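Local atomic coordinates of citrate synthase (PDB entry 2P2W), a protein that probably catalyses the condensation of oxaloacetate with acetyl-CoA and water to give citrate and CoA, a step of the tricarboxylic acid cycle. Residues G24-R29 against M174-N179. Residues are numbered along the deposited sequence; the frame is centred on the assembly and turned at random.
Sequences GRLYYR and MEQDIN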
loop_
_atom_site.group_PDB
_atom_site.type_symbol
_atom_site.label_atom_id
_atom_site.label_comp_id
_atom_site.label_asym_id
_atom_site.label_seq_id
_atom_site.Cartn_x
_atom_site.Cartn_y
_atom_site.Cartn_z
ATOM N N GLY A 24 -11.863 5.056 26.592
ATOM C CA GLY A 24 -11.851 6.142 25.627
ATOM C C GLY A 24 -10.731 7.144 25.829
ATOM O O GLY A 24 -10.964 8.353 25.836
ATOM N N ARG A 25 -9.512 6.646 25.994
ATOM C CA ARG A 25 -8.359 7.514 26.183
ATOM C C ARG A 25 -7.285 7.187 25.153
ATOM O O ARG A 25 -7.138 6.038 24.737
ATOM C CB ARG A 25 -7.786 7.356 27.597
ATOM C CG ARG A 25 -8.720 7.813 28.711
ATOM C CD ARG A 25 -9.172 9.257 28.513
ATOM N NE ARG A 25 -8.081 10.223 28.631
ATOM C CZ ARG A 25 -7.512 10.575 29.783
ATOM N NH1 ARG A 25 -7.924 10.041 30.924
ATOM N NH2 ARG A 25 -6.535 11.477 29.793
ATOM N N LEU A 26 -6.547 8.208 24.735
ATOM C CA LEU A 26 -5.475 8.044 23.755
ATOM C C LEU A 26 -4.252 8.782 24.272
ATOM O O LEU A 26 -4.357 9.919 24.733
ATOM C CB LEU A 26 -5.895 8.625 22.399
ATOM C CG LEU A 26 -4.846 8.586 21.283
ATOM C CD1 LEU A 26 -4.507 7.137 20.941
ATOM C CD2 LEU A 26 -5.389 9.313 20.056
ATOM N N TYR A 27 -3.093 8.136 24.188
ATOM C CA TYR A 27 -1.853 8.732 24.671
ATOM C C TYR A 27 -0.729 8.593 23.648
ATOM O O TYR A 27 -0.624 7.573 22.975
ATOM C CB TYR A 27 -1.403 8.036 25.963
ATOM C CG TYR A 27 -2.473 7.912 27.023
ATOM C CD1 TYR A 27 -3.357 6.836 27.018
ATOM C CD2 TYR A 27 -2.604 8.868 28.027
ATOM C CE1 TYR A 27 -4.348 6.710 27.986
ATOM C CE2 TYR A 27 -3.592 8.753 29.005
ATOM C CZ TYR A 27 -4.458 7.671 28.977
ATOM O OH TYR A 27 -5.423 7.542 29.946
ATOM N N TYR A 28 0.098 9.627 23.534
ATOM C CA TYR A 28 1.259 9.595 22.649
ATOM C C TYR A 28 2.439 9.456 23.608
ATOM O O TYR A 28 2.716 10.369 24.391
ATOM C CB TYR A 28 1.410 10.902 21.870
ATOM C CG TYR A 28 0.399 11.132 20.764
ATOM C CD1 TYR A 28 -0.572 10.175 20.448
ATOM C CD2 TYR A 28 0.425 12.315 20.022
ATOM C CE1 TYR A 28 -1.497 10.399 19.411
ATOM C CE2 TYR A 28 -0.484 12.546 18.996
ATOM C CZ TYR A 28 -1.441 11.587 18.695
ATOM O OH TYR A 28 -2.342 11.832 17.682
ATOM N N ARG A 29 3.119 8.317 23.551
ATOM C CA ARG A 29 4.252 8.057 24.434
ATOM C C ARG A 29 3.980 8.491 25.880
ATOM O O ARG A 29 4.821 9.127 26.522
ATOM C CB ARG A 29 5.518 8.741 23.897
ATOM C CG ARG A 29 6.059 8.102 22.612
ATOM C CD ARG A 29 7.364 8.751 22.163
ATOM N NE ARG A 29 7.773 8.339 20.820
ATOM C CZ ARG A 29 8.271 7.145 20.511
ATOM N NH1 ARG A 29 8.428 6.220 21.450
ATOM N NH2 ARG A 29 8.623 6.878 19.259
ATOM N N MET A 174 -2.418 12.695 14.348
ATOM C CA MET A 174 -1.091 12.188 14.025
ATOM C C MET A 174 -0.853 10.703 14.239
ATOM O O MET A 174 -0.124 10.077 13.470
ATOM C CB MET A 174 -0.019 12.936 14.813
ATOM C CG MET A 174 0.331 14.296 14.277
ATOM S SD MET A 174 1.737 14.965 15.179
ATOM C CE MET A 174 1.859 16.577 14.424
ATOM N N GLU A 175 -1.470 10.128 15.262
ATOM C CA GLU A 175 -1.192 8.732 15.567
ATOM C C GLU A 175 -2.263 7.977 16.346
ATOM O O GLU A 175 -2.925 8.548 17.211
ATOM C CB GLU A 175 0.122 8.696 16.359
ATOM C CG GLU A 175 0.286 7.521 17.300
ATOM C CD GLU A 175 0.601 6.240 16.571
ATOM O OE1 GLU A 175 1.051 6.325 15.410
ATOM O OE2 GLU A 175 0.406 5.155 17.164
ATOM N N GLN A 176 -2.432 6.691 16.031
ATOM C CA GLN A 176 -3.374 5.854 16.772
ATOM C C GLN A 176 -3.199 4.346 16.618
ATOM O O GLN A 176 -4.044 3.654 16.046
ATOM C CB GLN A 176 -4.834 6.218 16.482
ATOM C CG GLN A 176 -5.768 5.478 17.453
ATOM C CD GLN A 176 -7.119 6.139 17.630
ATOM O OE1 GLN A 176 -7.283 7.046 18.446
ATOM N NE2 GLN A 176 -8.099 5.681 16.859
ATOM N N ASP A 177 -2.084 3.847 17.138
ATOM C CA ASP A 177 -1.802 2.417 17.135
ATOM C C ASP A 177 -1.818 1.773 15.745
ATOM O O ASP A 177 -1.461 2.406 14.748
ATOM C CB ASP A 177 -2.804 1.724 18.071
ATOM C CG ASP A 177 -2.313 0.379 18.575
ATOM O OD1 ASP A 177 -1.155 0.295 19.032
ATOM O OD2 ASP A 177 -3.100 -0.590 18.523
ATOM N N ILE A 178 -2.247 0.515 15.676
ATOM C CA ILE A 178 -2.244 -0.203 14.409
ATOM C C ILE A 178 -3.558 -0.195 13.636
ATOM O O ILE A 178 -4.189 -1.238 13.434
ATOM C CB ILE A 178 -1.783 -1.663 14.615
ATOM C CG1 ILE A 178 -0.649 -1.709 15.645
ATOM C CG2 ILE A 178 -1.292 -2.240 13.296
ATOM C CD1 ILE A 178 0.586 -0.883 15.278
ATOM N N ASN A 179 -3.965 0.994 13.202
ATOM C CA ASN A 179 -5.183 1.146 12.421
ATOM C C ASN A 179 -4.874 0.612 11.022
ATOM O O ASN A 179 -3.722 0.304 10.714
ATOM C CB ASN A 179 -5.585 2.621 12.376
ATOM C CG ASN A 179 -4.439 3.516 11.967
ATOM O OD1 ASN A 179 -4.155 3.680 10.783
ATOM N ND2 ASN A 179 -3.755 4.085 12.953
#
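Beside the predicted active site of this citrate synthase, the middle strand of a small antiparallel sheet, 25-28, packs on the loop between helices 163-173 and 180-189. Y28 and L26 reach the loop from the strand. The Y28 ring slides past E175 in the opposite direction; its CB does not point at the loop, but the end of the ring comes near it. Y28 OH accepts a bent hydrogen bond from E175 N at 3.1 Å and is also hydrogen-bonded to I171 O of helix 163-173. E175 O sits at the ring edge, 3.2 Å from Y28 CE1. M174 CB lies 3.9 Å from Y28 OH. L26 crosses Q176 obliquely, with L26 CD2 3.4 Å from Q176 OE1. That oxygen is hydrogen-bonded to Y253 OH, while NE2 of the same amide is hydrogen-bonded to a citrate anion, probably from the crystallisation liquor. The E175 chain bends at chi2, and E175 OE2 accepts a hydrogen bond from D177 N at 2.8 Å and another from H332 NE2. A phenylalanine at Y28 would lose the hydroxyl and would probably leave E175 N and I171 O poorly satisfied. The buried hydroxyl thus ties I171 O to E175 N, directly before Q176, which touches the predicted active-site H250.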